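Local coordinates for uncharacterized protein (Parabacteroides merdae, PDB 4MXN), which is uncharacterised but probably acts on polysaccharides as a glycosyl hydrolase of family 28, the family of the right-handed parallel beta-helix polygalacturonases, at residues N142-E154 with T165-K177. Residues are numbered along the deposited sequence; the frame is centred on the assembly and turned at random. Where two conformers were deposited one is given.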
loop_
_atom_site.group_PDB
_atom_site.type_symbol
_atom_site.label_atom_id
_atom_site.label_comp_id
_atom_site.label_asym_id
_atom_site.label_seq_id
_atom_site.Cartn_x
_atom_site.Cartn_y
_atom_site.Cartn_z
ATOM N N ASN A 142 -12.009 14.058 10.398
ATOM C CA ASN A 142 -10.830 13.755 11.208
ATOM C C ASN A 142 -9.686 13.420 10.276
ATOM O O ASN A 142 -9.929 13.121 9.098
ATOM C CB ASN A 142 -11.109 12.583 12.154
ATOM C CG ASN A 142 -12.252 12.834 13.099
ATOM O OD1 ASN A 142 -12.105 13.510 14.125
ATOM N ND2 ASN A 142 -13.425 12.322 12.744
ATOM N N VAL A 143 -8.449 13.438 10.794
ATOM C CA VAL A 143 -7.256 13.131 10.003
ATOM C C VAL A 143 -7.385 11.716 9.389
ATOM O O VAL A 143 -7.065 11.544 8.208
ATOM C CB VAL A 143 -5.945 13.319 10.823
ATOM C CG1 VAL A 143 -4.714 12.871 10.031
ATOM C CG2 VAL A 143 -5.782 14.771 11.253
ATOM N N SER A 144 -7.947 10.745 10.152
ATOM C CA SER A 144 -8.139 9.348 9.719
ATOM C C SER A 144 -8.992 9.214 8.445
ATOM O O SER A 144 -8.793 8.267 7.684
ATOM C CB SER A 144 -8.756 8.507 10.839
ATOM O OG SER A 144 -10.040 8.971 11.226
ATOM N N ASP A 145 -9.904 10.165 8.193
ATOM C CA ASP A 145 -10.757 10.149 7.000
ATOM C C ASP A 145 -9.955 10.421 5.712
ATOM O O ASP A 145 -10.363 9.976 4.637
ATOM C CB ASP A 145 -11.897 11.195 7.139
ATOM C CG ASP A 145 -12.822 11.023 8.327
ATOM O OD1 ASP A 145 -13.070 9.874 8.724
ATOM O OD2 ASP A 145 -13.310 12.043 8.851
ATOM N N TYR A 146 -8.812 11.134 5.816
ATOM C CA TYR A 146 -8.017 11.532 4.653
ATOM C C TYR A 146 -6.611 10.928 4.584
ATOM O O TYR A 146 -6.023 10.857 3.497
ATOM C CB TYR A 146 -7.898 13.072 4.639
ATOM C CG TYR A 146 -9.245 13.750 4.548
ATOM C CD1 TYR A 146 -9.833 14.011 3.315
ATOM C CD2 TYR A 146 -9.956 14.094 5.696
ATOM C CE1 TYR A 146 -11.097 14.590 3.225
ATOM C CE2 TYR A 146 -11.225 14.663 5.618
ATOM C CZ TYR A 146 -11.789 14.917 4.380
ATOM O OH TYR A 146 -13.023 15.510 4.303
ATOM N N ALA A 147 -6.038 10.566 5.733
ATOM C CA ALA A 147 -4.683 10.015 5.767
ATOM C C ALA A 147 -4.656 8.660 5.029
ATOM O O ALA A 147 -5.497 7.795 5.302
ATOM C CB ALA A 147 -4.212 9.878 7.204
ATOM N N PRO A 148 -3.764 8.497 4.026
ATOM C CA PRO A 148 -3.782 7.263 3.255
ATOM C C PRO A 148 -3.086 6.100 3.927
ATOM O O PRO A 148 -2.096 6.250 4.649
ATOM C CB PRO A 148 -3.029 7.642 1.971
ATOM C CG PRO A 148 -2.065 8.683 2.394
ATOM C CD PRO A 148 -2.762 9.448 3.490
ATOM N N ALA A 149 -3.575 4.912 3.607
ATOM C CA ALA A 149 -2.924 3.667 3.956
ATOM C C ALA A 149 -1.752 3.493 2.983
ATOM O O ALA A 149 -1.636 4.263 2.021
ATOM C CB ALA A 149 -3.919 2.512 3.819
ATOM N N LEU A 150 -0.876 2.513 3.207
ATOM C CA LEU A 150 0.188 2.289 2.218
ATOM C C LEU A 150 -0.379 1.465 1.066
ATOM O O LEU A 150 -0.142 1.802 -0.093
ATOM C CB LEU A 150 1.426 1.636 2.833
ATOM C CG LEU A 150 2.161 2.489 3.850
ATOM C CD1 LEU A 150 3.197 1.686 4.584
ATOM C CD2 LEU A 150 2.839 3.676 3.220
ATOM N N ILE A 151 -1.176 0.431 1.400
ATOM C CA ILE A 151 -1.862 -0.470 0.467
ATOM C C ILE A 151 -3.320 -0.632 0.890
ATOM O O ILE A 151 -3.603 -0.838 2.073
ATOM C CB ILE A 151 -1.132 -1.855 0.435
ATOM C CG1 ILE A 151 0.232 -1.780 -0.268
ATOM C CG2 ILE A 151 -2.010 -2.977 -0.116
ATOM C CD1 ILE A 151 1.153 -3.058 0.088
ATOM N N CYS A 152 -4.245 -0.546 -0.074
ATOM C CA CYS A 152 -5.667 -0.760 0.184
ATOM C C CYS A 152 -6.303 -1.487 -1.003
ATOM O O CYS A 152 -6.301 -0.951 -2.114
ATOM C CB CYS A 152 -6.393 0.549 0.487
ATOM S SG CYS A 152 -8.147 0.345 0.907
HETATM N N MSE A 153 -6.859 -2.688 -0.758
HETATM C CA MSE A 153 -7.548 -3.467 -1.799
HETATM C C MSE A 153 -8.992 -3.685 -1.415
HETATM O O MSE A 153 -9.276 -4.160 -0.315
HETATM C CB MSE A 153 -6.878 -4.824 -2.053
HETATM C CG MSE A 153 -5.785 -4.772 -3.080
HETATM SE SE MSE A 153 -4.062 -4.609 -2.210
HETATM C CE MSE A 153 -3.010 -4.179 -3.799
ATOM N N GLU A 154 -9.912 -3.352 -2.318
ATOM C CA GLU A 154 -11.335 -3.553 -2.047
ATOM C C GLU A 154 -12.008 -4.270 -3.215
ATOM O O GLU A 154 -11.948 -3.790 -4.348
ATOM C CB GLU A 154 -12.058 -2.239 -1.725
ATOM C CG GLU A 154 -13.440 -2.471 -1.118
ATOM C CD GLU A 154 -14.271 -1.225 -0.881
ATOM O OE1 GLU A 154 -13.690 -0.150 -0.602
ATOM O OE2 GLU A 154 -15.516 -1.331 -0.951
ATOM N N THR A 165 8.813 -3.729 2.109
ATOM C CA THR A 165 8.868 -3.139 3.438
ATOM C C THR A 165 7.859 -1.997 3.403
ATOM O O THR A 165 7.961 -1.112 2.556
ATOM C CB THR A 165 10.302 -2.733 3.837
ATOM O OG1 THR A 165 11.071 -3.927 4.087
ATOM C CG2 THR A 165 10.323 -1.852 5.086
ATOM N N LEU A 166 6.861 -2.052 4.290
ATOM C CA LEU A 166 5.813 -1.035 4.409
ATOM C C LEU A 166 6.205 -0.190 5.594
ATOM O O LEU A 166 6.243 -0.681 6.725
ATOM C CB LEU A 166 4.429 -1.718 4.575
ATOM C CG LEU A 166 4.015 -2.607 3.388
ATOM C CD1 LEU A 166 2.693 -3.274 3.639
ATOM C CD2 LEU A 166 3.983 -1.799 2.086
ATOM N N GLN A 167 6.598 1.046 5.330
ATOM C CA GLN A 167 7.159 1.876 6.381
ATOM C C GLN A 167 6.406 3.165 6.633
ATOM O O GLN A 167 6.139 3.944 5.711
ATOM C CB GLN A 167 8.609 2.199 6.004
ATOM C CG GLN A 167 9.373 3.126 6.949
ATOM C CD GLN A 167 10.805 3.250 6.502
ATOM O OE1 GLN A 167 11.598 2.315 6.608
ATOM N NE2 GLN A 167 11.143 4.374 5.922
ATOM N N ASP A 168 6.177 3.434 7.929
ATOM C CA ASP A 168 5.675 4.707 8.456
ATOM C C ASP A 168 4.392 5.158 7.761
ATOM O O ASP A 168 4.267 6.294 7.316
ATOM C CB ASP A 168 6.788 5.774 8.330
ATOM C CG ASP A 168 6.487 7.094 8.994
ATOM O OD1 ASP A 168 5.919 7.078 10.114
ATOM O OD2 ASP A 168 6.833 8.147 8.402
ATOM N N ALA A 169 3.428 4.254 7.720
ATOM C CA ALA A 169 2.118 4.466 7.149
ATOM C C ALA A 169 1.442 5.689 7.787
ATOM O O ALA A 169 1.497 5.841 9.010
ATOM C CB ALA A 169 1.263 3.222 7.374
ATOM N N ALA A 170 0.808 6.552 6.950
ATOM C CA ALA A 170 0.078 7.738 7.417
ATOM C C ALA A 170 -1.214 7.339 8.118
ATOM O O ALA A 170 -1.790 8.132 8.853
ATOM C CB ALA A 170 -0.228 8.658 6.247
ATOM N N ASN A 171 -1.673 6.103 7.883
ATOM C CA ASN A 171 -2.874 5.573 8.508
ATOM C C ASN A 171 -2.557 4.110 8.879
ATOM O O ASN A 171 -1.620 3.893 9.629
ATOM C CB ASN A 171 -4.072 5.754 7.580
ATOM C CG ASN A 171 -5.392 5.881 8.316
ATOM O OD1 ASN A 171 -5.612 5.265 9.356
ATOM N ND2 ASN A 171 -6.314 6.661 7.775
ATOM N N VAL A 172 -3.275 3.134 8.330
ATOM C CA VAL A 172 -3.029 1.701 8.525
ATOM C C VAL A 172 -2.070 1.312 7.394
ATOM O O VAL A 172 -2.091 1.964 6.359
ATOM C CB VAL A 172 -4.378 0.907 8.553
ATOM C CG1 VAL A 172 -4.179 -0.605 8.450
ATOM C CG2 VAL A 172 -5.175 1.242 9.809
ATOM N N ALA A 173 -1.173 0.336 7.591
ATOM C CA ALA A 173 -0.266 -0.017 6.490
ATOM C C ALA A 173 -1.006 -0.747 5.349
ATOM O O ALA A 173 -0.806 -0.410 4.179
ATOM C CB ALA A 173 0.875 -0.872 6.995
ATOM N N GLU A 174 -1.846 -1.743 5.693
ATOM C CA GLU A 174 -2.542 -2.579 4.712
ATOM C C GLU A 174 -3.996 -2.698 5.019
ATOM O O GLU A 174 -4.351 -3.009 6.156
ATOM C CB GLU A 174 -1.967 -4.012 4.710
ATOM C CG GLU A 174 -0.500 -4.212 4.387
ATOM C CD GLU A 174 0.015 -5.582 4.813
ATOM O OE1 GLU A 174 -0.388 -6.596 4.202
ATOM O OE2 GLU A 174 0.796 -5.646 5.787
ATOM N N ILE A 175 -4.847 -2.553 4.002
ATOM C CA ILE A 175 -6.300 -2.711 4.166
ATOM C C ILE A 175 -6.793 -3.694 3.124
ATOM O O ILE A 175 -6.524 -3.504 1.935
ATOM C CB ILE A 175 -7.073 -1.364 4.087
ATOM C CG1 ILE A 175 -6.643 -0.372 5.212
ATOM C CG2 ILE A 175 -8.617 -1.613 4.121
ATOM C CD1 ILE A 175 -7.184 1.015 5.018
ATOM N N TYR A 176 -7.476 -4.761 3.568
ATOM C CA TYR A 176 -8.065 -5.772 2.681
ATOM C C TYR A 176 -9.533 -5.832 3.013
ATOM O O TYR A 176 -9.908 -6.150 4.152
ATOM C CB TYR A 176 -7.368 -7.151 2.804
ATOM C CG TYR A 176 -5.876 -7.067 2.571
ATOM C CD1 TYR A 176 -5.357 -6.918 1.284
ATOM C CD2 TYR A 176 -4.982 -7.097 3.635
ATOM C CE1 TYR A 176 -3.984 -6.786 1.069
ATOM C CE2 TYR A 176 -3.606 -6.970 3.430
ATOM C CZ TYR A 176 -3.113 -6.824 2.144
ATOM O OH TYR A 176 -1.765 -6.683 1.938
ATOM N N LYS A 177 -10.363 -5.415 2.052
ATOM C CA LYS A 177 -11.800 -5.354 2.228
ATOM C C LYS A 177 -12.501 -6.089 1.099
ATOM O O LYS A 177 -12.278 -5.752 -0.061
ATOM C CB LYS A 177 -12.266 -3.880 2.288
ATOM C CG LYS A 177 -13.760 -3.731 2.528
ATOM C CD LYS A 177 -14.184 -2.283 2.730
ATOM C CE LYS A 177 -15.692 -2.151 2.828
ATOM N NZ LYS A 177 -16.269 -2.866 3.999
HETATM O O HOH W 1 0.620 6.030 4.132
#
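With CG anti to the backbone N in both Glu-154 (chi1 -166°) and Lys-177, the two chains run side by side in the same direction, CD of Glu-154 3.8 Å from CD of Lys-177. Their charged ends stay apart, OE2 of Glu-154 lying 5.2 Å from NZ of Lys-177. Replacing Glu-154 by alanine is likely to strip the methylenes of Lys-177 of their neighbour and take away the carboxylate near its ammonium. Backbone bonds join 151-154 to 174-177 in parallel register, including Met-153 N to Ile-175 O at 2.8 Å. On the face opposite Glu-154, selenomethionine Met-153 in one of its two conformers sets SE obliquely beside CE1 of Tyr-176, a Met-aromatic contact, while OH of Tyr-176 donates to the anti lone pair of Glu-174 OE1 (2.7 Å). Leu-150 and Leu-166 run past each other in opposite directions, CD1 of Leu-150 3.6 Å from CB of Leu-166. Farther along, Asn-171 ND2 donates almost straight to Ala-147 O (2.8 Å), from above the carbonyl plane, and a water links Pro-148 O to Ala-170 N. Strands 151-154 and 174-177 belong to successive coils of a parallel beta-helix: strand 159-162 packs on Ile-151, Met-153 and Tyr-176 inside, strand 104-106 flanks 151-154, strand 199-202 flanks 174-177, and helix 123-136 packs on Val-143 and Pro-148.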